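Local coordinates for protein predicted ATPase of the ABC class (Vibrio vulnificus, PDB 5D6A) that binds the ATP analogue AMP-PNP and probably binds and hydrolyses ATP as an ABC-class ATPase, at residues A[97-102]-A[129-134]; A[254-259]-A[404-409]; A[295-300]-A[354-359]. All coordinates share one frame; numbering follows the deposited sequence.

Contact 1. Residues A[97-102]-A[129-134]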
loop_
_atom_site.group_PDB
_atom_site.type_symbol
_atom_site.label_atom_id
_atom_site.label_comp_id
_atom_site.label_asym_id
_atom_site.label_seq_id
_atom_site.Cartn_x
_atom_site.Cartn_y
_atom_site.Cartn_z
ATOM N N GLY A 97 -3.799 4.073 -30.687
ATOM C CA GLY A 97 -2.852 2.966 -30.777
ATOM C C GLY A 97 -1.587 3.375 -31.511
ATOM O O GLY A 97 -0.481 3.004 -31.116
ATOM N N ALA A 98 -1.755 4.138 -32.589
ATOM C CA ALA A 98 -0.624 4.617 -33.374
ATOM C C ALA A 98 0.342 5.387 -32.477
ATOM O O ALA A 98 1.549 5.166 -32.519
ATOM C CB ALA A 98 -1.110 5.499 -34.514
ATOM N N ARG A 99 -0.201 6.284 -31.659
ATOM C CA ARG A 99 0.603 7.076 -30.724
ATOM C C ARG A 99 1.306 6.171 -29.710
ATOM O O ARG A 99 2.453 6.418 -29.330
ATOM C CB ARG A 99 -0.284 8.078 -29.990
ATOM C CG ARG A 99 -0.862 9.177 -30.867
ATOM C CD ARG A 99 -2.072 9.808 -30.197
ATOM N NE ARG A 99 -1.763 10.280 -28.851
ATOM C CZ ARG A 99 -2.671 10.622 -27.941
ATOM N NH1 ARG A 99 -3.970 10.531 -28.210
ATOM N NH2 ARG A 99 -2.276 11.037 -26.744
ATOM N N ASP A 100 0.600 5.130 -29.271
ATOM C CA ASP A 100 1.148 4.172 -28.320
ATOM C C ASP A 100 2.263 3.367 -28.977
ATOM O O ASP A 100 3.332 3.185 -28.399
ATOM C CB ASP A 100 0.057 3.214 -27.841
ATOM C CG ASP A 100 0.568 2.202 -26.832
ATOM O OD1 ASP A 100 1.047 2.616 -25.757
ATOM O OD2 ASP A 100 0.461 0.986 -27.102
ATOM N N PHE A 101 2.001 2.891 -30.189
ATOM C CA PHE A 101 2.966 2.090 -30.933
ATOM C C PHE A 101 4.247 2.884 -31.198
ATOM O O PHE A 101 5.348 2.342 -31.103
ATOM C CB PHE A 101 2.350 1.604 -32.249
ATOM C CG PHE A 101 3.220 0.639 -33.011
ATOM C CD1 PHE A 101 3.134 -0.726 -32.776
ATOM C CD2 PHE A 101 4.122 1.094 -33.960
ATOM C CE1 PHE A 101 3.930 -1.616 -33.473
ATOM C CE2 PHE A 101 4.921 0.210 -34.657
ATOM C CZ PHE A 101 4.826 -1.147 -34.415
ATOM N N ILE A 102 4.095 4.166 -31.526
ATOM C CA ILE A 102 5.240 5.046 -31.786
ATOM C C ILE A 102 6.109 5.224 -30.534
ATOM O O ILE A 102 7.335 5.258 -30.624
ATOM C CB ILE A 102 4.775 6.414 -32.332
ATOM C CG1 ILE A 102 4.279 6.251 -33.772
ATOM C CG2 ILE A 102 5.912 7.427 -32.310
ATOM C CD1 ILE A 102 3.612 7.485 -34.341
ATOM N N THR A 129 0.819 11.731 -23.070
ATOM C CA THR A 129 1.530 12.893 -23.609
ATOM C C THR A 129 2.918 12.527 -24.131
ATOM O O THR A 129 3.626 13.382 -24.661
ATOM C CB THR A 129 1.685 14.017 -22.560
ATOM O OG1 THR A 129 2.400 13.528 -21.417
ATOM C CG2 THR A 129 0.324 14.533 -22.126
ATOM N N SER A 130 3.313 11.265 -23.975
ATOM C CA SER A 130 4.616 10.826 -24.472
ATOM C C SER A 130 4.654 10.954 -25.996
ATOM O O SER A 130 5.706 11.212 -26.576
ATOM C CB SER A 130 4.918 9.394 -24.024
ATOM O OG SER A 130 3.890 8.509 -24.424
ATOM N N VAL A 131 3.497 10.767 -26.632
ATOM C CA VAL A 131 3.358 10.916 -28.079
ATOM C C VAL A 131 1.997 11.560 -28.365
ATOM O O VAL A 131 0.953 10.982 -28.061
ATOM C CB VAL A 131 3.466 9.572 -28.823
ATOM C CG1 VAL A 131 3.257 9.772 -30.320
ATOM C CG2 VAL A 131 4.816 8.925 -28.561
ATOM N N LEU A 132 2.018 12.754 -28.951
ATOM C CA LEU A 132 0.797 13.494 -29.258
ATOM C C LEU A 132 0.664 13.836 -30.736
ATOM O O LEU A 132 1.665 14.093 -31.407
ATOM C CB LEU A 132 0.793 14.808 -28.474
ATOM C CG LEU A 132 0.763 14.718 -26.951
ATOM C CD1 LEU A 132 1.014 16.086 -26.336
ATOM C CD2 LEU A 132 -0.561 14.137 -26.480
ATOM N N PHE A 133 -0.574 13.832 -31.236
ATOM C CA PHE A 133 -0.853 14.238 -32.616
ATOM C C PHE A 133 -1.567 15.578 -32.611
ATOM O O PHE A 133 -2.325 15.890 -31.696
ATOM C CB PHE A 133 -1.738 13.248 -33.396
ATOM C CG PHE A 133 -1.108 11.908 -33.669
ATOM C CD1 PHE A 133 0.253 11.779 -33.904
ATOM C CD2 PHE A 133 -1.910 10.787 -33.820
ATOM C CE1 PHE A 133 0.808 10.541 -34.186
ATOM C CE2 PHE A 133 -1.361 9.550 -34.118
ATOM C CZ PHE A 133 -0.000 9.427 -34.297
ATOM N N THR A 134 -1.315 16.361 -33.653
ATOM C CA THR A 134 -1.950 17.659 -33.843
ATOM C C THR A 134 -2.230 17.766 -35.333
ATOM O O THR A 134 -2.044 16.799 -36.070
ATOM C CB THR A 134 -1.036 18.820 -33.402
ATOM O OG1 THR A 134 0.113 18.886 -34.256
ATOM C CG2 THR A 134 -0.587 18.636 -31.959
#

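Contact 2. Residues A[254-259]-A[404-409]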
loop_
_atom_site.group_PDB
_atom_site.type_symbol
_atom_site.label_atom_id
_atom_site.label_comp_id
_atom_site.label_asym_id
_atom_site.label_seq_id
_atom_site.Cartn_x
_atom_site.Cartn_y
_atom_site.Cartn_z
ATOM N N LEU A 254 -18.682 -13.783 -23.451
ATOM C CA LEU A 254 -19.613 -13.580 -22.348
ATOM C C LEU A 254 -20.132 -12.154 -22.335
ATOM O O LEU A 254 -19.350 -11.204 -22.284
ATOM C CB LEU A 254 -18.929 -13.847 -21.009
ATOM C CG LEU A 254 -19.762 -13.481 -19.775
ATOM C CD1 LEU A 254 -20.997 -14.364 -19.692
ATOM C CD2 LEU A 254 -18.939 -13.585 -18.501
ATOM N N GLY A 255 -21.450 -12.012 -22.364
ATOM C CA GLY A 255 -22.082 -10.708 -22.313
ATOM C C GLY A 255 -22.723 -10.528 -20.957
ATOM O O GLY A 255 -23.674 -11.229 -20.626
ATOM N N ILE A 256 -22.187 -9.608 -20.160
ATOM C CA ILE A 256 -22.731 -9.329 -18.834
ATOM C C ILE A 256 -23.761 -8.214 -18.971
ATOM O O ILE A 256 -23.397 -7.047 -19.132
ATOM C CB ILE A 256 -21.625 -8.935 -17.837
ATOM C CG1 ILE A 256 -20.657 -10.109 -17.659
ATOM C CG2 ILE A 256 -22.230 -8.546 -16.493
ATOM C CD1 ILE A 256 -19.479 -9.819 -16.757
ATOM N N PRO A 257 -25.054 -8.565 -18.898
ATOM C CA PRO A 257 -26.093 -7.556 -19.075
ATOM C C PRO A 257 -26.191 -6.567 -17.922
ATOM O O PRO A 257 -25.586 -6.775 -16.873
ATOM C CB PRO A 257 -27.373 -8.390 -19.164
ATOM C CG PRO A 257 -27.083 -9.600 -18.349
ATOM C CD PRO A 257 -25.614 -9.870 -18.499
ATOM N N LYS A 258 -26.953 -5.498 -18.132
ATOM C CA LYS A 258 -27.159 -4.489 -17.102
ATOM C C LYS A 258 -27.870 -5.096 -15.900
ATOM O O LYS A 258 -28.410 -6.200 -15.973
ATOM C CB LYS A 258 -27.984 -3.322 -17.644
ATOM C CG LYS A 258 -27.299 -2.503 -18.725
ATOM C CD LYS A 258 -28.230 -1.404 -19.214
ATOM C CE LYS A 258 -27.586 -0.537 -20.282
ATOM N NZ LYS A 258 -28.540 0.481 -20.807
ATOM N N GLY A 259 -27.869 -4.362 -14.795
ATOM C CA GLY A 259 -28.499 -4.824 -13.571
ATOM C C GLY A 259 -27.485 -5.459 -12.644
ATOM O O GLY A 259 -26.289 -5.206 -12.754
ATOM N N SER A 404 -25.710 -0.562 -12.700
ATOM C CA SER A 404 -25.429 -1.994 -12.621
ATOM C C SER A 404 -24.370 -2.303 -11.563
ATOM O O SER A 404 -23.579 -1.438 -11.183
ATOM C CB SER A 404 -24.983 -2.519 -13.982
ATOM O OG SER A 404 -26.000 -2.326 -14.953
ATOM N N THR A 405 -24.367 -3.543 -11.086
ATOM C CA THR A 405 -23.423 -3.968 -10.061
ATOM C C THR A 405 -23.007 -5.416 -10.270
ATOM O O THR A 405 -23.849 -6.289 -10.483
ATOM C CB THR A 405 -24.030 -3.830 -8.650
ATOM O OG1 THR A 405 -24.418 -2.470 -8.421
ATOM C CG2 THR A 405 -23.027 -4.246 -7.584
ATOM N N ILE A 406 -21.702 -5.661 -10.209
ATOM C CA ILE A 406 -21.156 -7.001 -10.359
ATOM C C ILE A 406 -20.467 -7.323 -9.038
ATOM O O ILE A 406 -19.605 -6.563 -8.587
ATOM C CB ILE A 406 -20.169 -7.084 -11.535
ATOM C CG1 ILE A 406 -20.805 -6.487 -12.796
ATOM C CG2 ILE A 406 -19.746 -8.528 -11.769
ATOM C CD1 ILE A 406 -19.898 -6.481 -14.004
ATOM N N ILE A 407 -20.850 -8.438 -8.415
ATOM C CA ILE A 407 -20.304 -8.796 -7.104
ATOM C C ILE A 407 -19.769 -10.224 -7.005
ATOM O O ILE A 407 -20.463 -11.182 -7.346
ATOM C CB ILE A 407 -21.381 -8.638 -6.005
ATOM C CG1 ILE A 407 -22.114 -7.307 -6.162
ATOM C CG2 ILE A 407 -20.764 -8.751 -4.614
ATOM C CD1 ILE A 407 -23.181 -7.070 -5.118
ATOM N N VAL A 408 -18.533 -10.350 -6.527
ATOM C CA VAL A 408 -17.925 -11.650 -6.285
ATOM C C VAL A 408 -18.331 -12.006 -4.865
ATOM O O VAL A 408 -18.024 -11.266 -3.933
ATOM C CB VAL A 408 -16.389 -11.606 -6.395
ATOM C CG1 VAL A 408 -15.775 -12.901 -5.884
ATOM C CG2 VAL A 408 -15.966 -11.340 -7.832
HETATM N N MSE A 409 -19.023 -13.132 -4.699
HETATM C CA MSE A 409 -19.517 -13.529 -3.381
HETATM C C MSE A 409 -18.896 -14.801 -2.869
HETATM O O MSE A 409 -17.712 -14.821 -2.535
HETATM C CB MSE A 409 -21.032 -13.635 -3.476
HETATM C CG MSE A 409 -21.655 -12.294 -3.845
HETATM SE SE MSE A 409 -23.013 -11.807 -2.512
HETATM C CE MSE A 409 -24.181 -13.386 -2.706
#

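Contact 3. Residues A[295-300]-A[354-359]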
loop_
_atom_site.group_PDB
_atom_site.type_symbol
_atom_site.label_atom_id
_atom_site.label_comp_id
_atom_site.label_asym_id
_atom_site.label_seq_id
_atom_site.Cartn_x
_atom_site.Cartn_y
_atom_site.Cartn_z
ATOM N N VAL A 295 -14.024 -5.668 -22.807
ATOM C CA VAL A 295 -14.401 -4.271 -22.602
ATOM C C VAL A 295 -15.399 -4.154 -21.455
ATOM O O VAL A 295 -16.167 -5.078 -21.187
ATOM C CB VAL A 295 -14.995 -3.631 -23.877
ATOM C CG1 VAL A 295 -13.928 -3.501 -24.953
ATOM C CG2 VAL A 295 -16.189 -4.430 -24.382
ATOM N N THR A 296 -15.373 -3.012 -20.781
ATOM C CA THR A 296 -16.259 -2.756 -19.659
ATOM C C THR A 296 -16.629 -1.277 -19.621
ATOM O O THR A 296 -15.897 -0.425 -20.118
ATOM C CB THR A 296 -15.584 -3.137 -18.323
ATOM O OG1 THR A 296 -15.176 -4.509 -18.360
ATOM C CG2 THR A 296 -16.527 -2.930 -17.150
ATOM N N ASP A 297 -17.790 -0.991 -19.046
ATOM C CA ASP A 297 -18.255 0.371 -18.890
ATOM C C ASP A 297 -17.084 1.220 -18.382
ATOM O O ASP A 297 -16.485 0.905 -17.355
ATOM C CB ASP A 297 -19.418 0.382 -17.896
ATOM C CG ASP A 297 -20.006 1.753 -17.684
ATOM O OD1 ASP A 297 -19.338 2.771 -17.980
ATOM O OD2 ASP A 297 -21.146 1.805 -17.200
ATOM N N GLY A 298 -16.765 2.286 -19.113
ATOM C CA GLY A 298 -15.644 3.164 -18.777
ATOM C C GLY A 298 -15.694 3.805 -17.402
ATOM O O GLY A 298 -14.653 4.128 -16.830
ATOM N N SER A 299 -16.901 3.985 -16.867
ATOM C CA SER A 299 -17.084 4.617 -15.557
ATOM C C SER A 299 -17.148 3.629 -14.385
ATOM O O SER A 299 -17.301 4.045 -13.236
ATOM C CB SER A 299 -18.362 5.455 -15.572
ATOM O OG SER A 299 -19.491 4.647 -15.856
ATOM N N ALA A 300 -17.027 2.333 -14.667
ATOM C CA ALA A 300 -17.100 1.309 -13.617
ATOM C C ALA A 300 -16.084 1.556 -12.500
ATOM O O ALA A 300 -14.886 1.683 -12.757
ATOM C CB ALA A 300 -16.902 -0.074 -14.213
ATOM N N GLY A 354 -21.449 10.010 -11.260
ATOM C CA GLY A 354 -22.085 9.442 -12.448
ATOM C C GLY A 354 -21.546 8.099 -12.908
ATOM O O GLY A 354 -21.414 7.862 -14.109
ATOM N N ALA A 355 -21.237 7.218 -11.958
ATOM C CA ALA A 355 -20.753 5.879 -12.284
ATOM C C ALA A 355 -21.951 5.018 -12.650
ATOM O O ALA A 355 -22.963 5.028 -11.941
ATOM C CB ALA A 355 -20.016 5.275 -11.102
ATOM N N SER A 356 -21.838 4.279 -13.754
ATOM C CA SER A 356 -22.926 3.418 -14.230
ATOM C C SER A 356 -22.783 1.988 -13.730
ATOM O O SER A 356 -23.740 1.210 -13.763
ATOM C CB SER A 356 -22.948 3.395 -15.755
ATOM O OG SER A 356 -23.095 4.686 -16.299
ATOM N N THR A 357 -21.586 1.636 -13.279
ATOM C CA THR A 357 -21.344 0.286 -12.809
ATOM C C THR A 357 -20.471 0.290 -11.565
ATOM O O THR A 357 -19.524 1.067 -11.458
ATOM C CB THR A 357 -20.682 -0.559 -13.912
ATOM O OG1 THR A 357 -21.502 -0.529 -15.091
ATOM C CG2 THR A 357 -20.488 -1.999 -13.453
ATOM N N LEU A 358 -20.810 -0.585 -10.624
ATOM C CA LEU A 358 -20.083 -0.708 -9.371
ATOM C C LEU A 358 -19.567 -2.126 -9.242
ATOM O O LEU A 358 -20.319 -3.078 -9.422
ATOM C CB LEU A 358 -21.001 -0.381 -8.198
ATOM C CG LEU A 358 -21.595 1.027 -8.200
ATOM C CD1 LEU A 358 -22.665 1.146 -7.129
ATOM C CD2 LEU A 358 -20.513 2.080 -8.015
ATOM N N LEU A 359 -18.284 -2.263 -8.932
ATOM C CA LEU A 359 -17.665 -3.573 -8.784
ATOM C C LEU A 359 -17.364 -3.805 -7.314
ATOM O O LEU A 359 -16.791 -2.944 -6.657
ATOM C CB LEU A 359 -16.384 -3.644 -9.618
ATOM C CG LEU A 359 -16.551 -3.219 -11.084
ATOM C CD1 LEU A 359 -15.218 -3.271 -11.811
ATOM C CD2 LEU A 359 -17.587 -4.077 -11.798
#

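Contact 1. Residues A[97-102]-A[129-134]
A98, R99 and I102 of helix 92-109 lean on V131 and F133 of strand 131-133, a short strand of the antiparallel sheet in the N-terminal region of this ABC-class ATPase. The helix segment runs obliquely antiparallel to the strand.

R99 does most of the work, and does it with two parts of one side chain. R99 CG sits over one face of the F133 ring, 3.5 Å from the ring centroid, a CH-pi contact displaced toward the rim. Further out, a bend at chi3 (54°) turns the guanidinium toward the strand, where R99 NE donates to the carbonyl oxygen V131 O at 2.9 Å. The bond is nearly straight (165° at the hydrogen), and V131 O lies in the guanidinium plane. That plane stands 60° from the F133 ring, so the aromatic face meets the aliphatic stem of R99 and not a stacked guanidinium. The far end is held as well: NH2 bonds to S128 O and makes a salt bridge with D127, so the group is fixed at several points.

V131 answers with its branches. CB and both methyls gather about the carbonyl oxygen of R99, and V131 CG1 meets CG2 of I102 at 4.1 Å. Around the F133 rim, I102 brings CD1 to 4.1 Å from CZ, while A98 CB lies 4.1 Å from CE2. A98 also touches C188 of helix 181-199, and F101, whose ring leads away from the strand, packs on A183 and L184 of that helix. This is helix-on-sheet packing against an antiparallel sheet, pinned by an arginine bonded to a strand carbonyl.

Contact 2. Residues A[254-259]-A[404-409]
The carbonyl group of G259 is the flat group that matters here: T405 N meets its oxygen from above the carbonyl plane, 45° out of it, at a G259 O to T405 N distance of 3.0 Å. At the other end of the same residue, G259 N donates to S404 OG at 2.8 Å, with 155° at the hydrogen. S404 and T405 therefore grip both polar backbone atoms of G259.

S404 turns its hydroxyl opposite its own carbonyl carbon (chi1 -61°), which brings S404 OG up to the K258 backbone, 3.3 Å from K258 CA. The long K258 chain runs extended away from this spot to a salt bridge with E202.

Two residues on from S404 and three back from G259, the contact is apolar. I256 CG2 and I406 CD1 reach toward each other tip to tip at 4.0 Å, and I406 also packs on I263 and L359 of the neighbouring strands.

K258 and G259 join strand 249-257, part of the antiparallel sheet, to strand 260-264, which runs parallel beside strand 404-408 and leads into the probable Walker A P-loop. With V408 touching the bound AMP-PNP, this is the sheet junction of an ABC-type P-loop nucleotide-binding core.

Contact 3. Residues A[295-300]-A[354-359]
After strand 294-296 the backbone folds into a type I beta turn from D297 to A300, and this turn packs on the G354-to-T357 entry to strand 357-361, where G354 closes helix 339-352 in a Schellman motif. The strand belongs to the largely parallel core sheet of the P-loop ATPase fold, and its hydrophobic run leads into a pair of acidic residues, consistent with a Walker B motif.

D297 also makes an Asx turn, since its OD1 accepts from S299 N at 2.9 Å. The S299 hydroxyl donates to the same oxygen, OG to D297 OD1 being 2.8 Å, and both donors come from one face, above the carboxylate plane. With its chi1 near 60°, S299 holds OG between its own N and carbonyl carbon, where it can serve two partners. Besides donating to D297, S299 OG accepts from S356 N across the contact at 3.2 Å, with 163° at the hydrogen. D297 thus positions the serine that holds S356, just ahead of the strand. The other D297 oxygen, OD2, faces the T357 hydroxyl, but its modelled place is unsure and a bond there is doubtful.

Beyond these polar groups the contact turns apolar. A300 CB packs on T357 CB at 3.8 Å and approaches L359 CD1 at 4.3 Å. R555 bonds to both G298 O and A300 O, tying the turn to the C-terminal part of the chain. Next to the alanine methyl, A300 CA directs its hydrogen at T357 O in a CA-H...O contact of 3.3 Å between CA and O.

Contacts 2 and 3 share the P-loop core sheet, with centres about 11 Å apart. Their strands 404-408 and 357-361 are neighbours, joined by probable hydrogen bonds such as S404 N to S356 O at 2.9 Å. Contact 1 stands apart in the N-terminal region, its centre about 34 Å from that of contact 2 and 26 Å from that of contact 3. Contacts 1 and 2 are buried, contact 3 partly so. Chemistry follows place: an arginine joins helix to strand in contact 1, whereas contacts 2 and 3 tie the four-stranded antiparallel sheet to that core, contact 2 by a serine hydroxyl and backbone groups at a strand junction, contact 3 by a hydroxyl-carboxylate network in a turn.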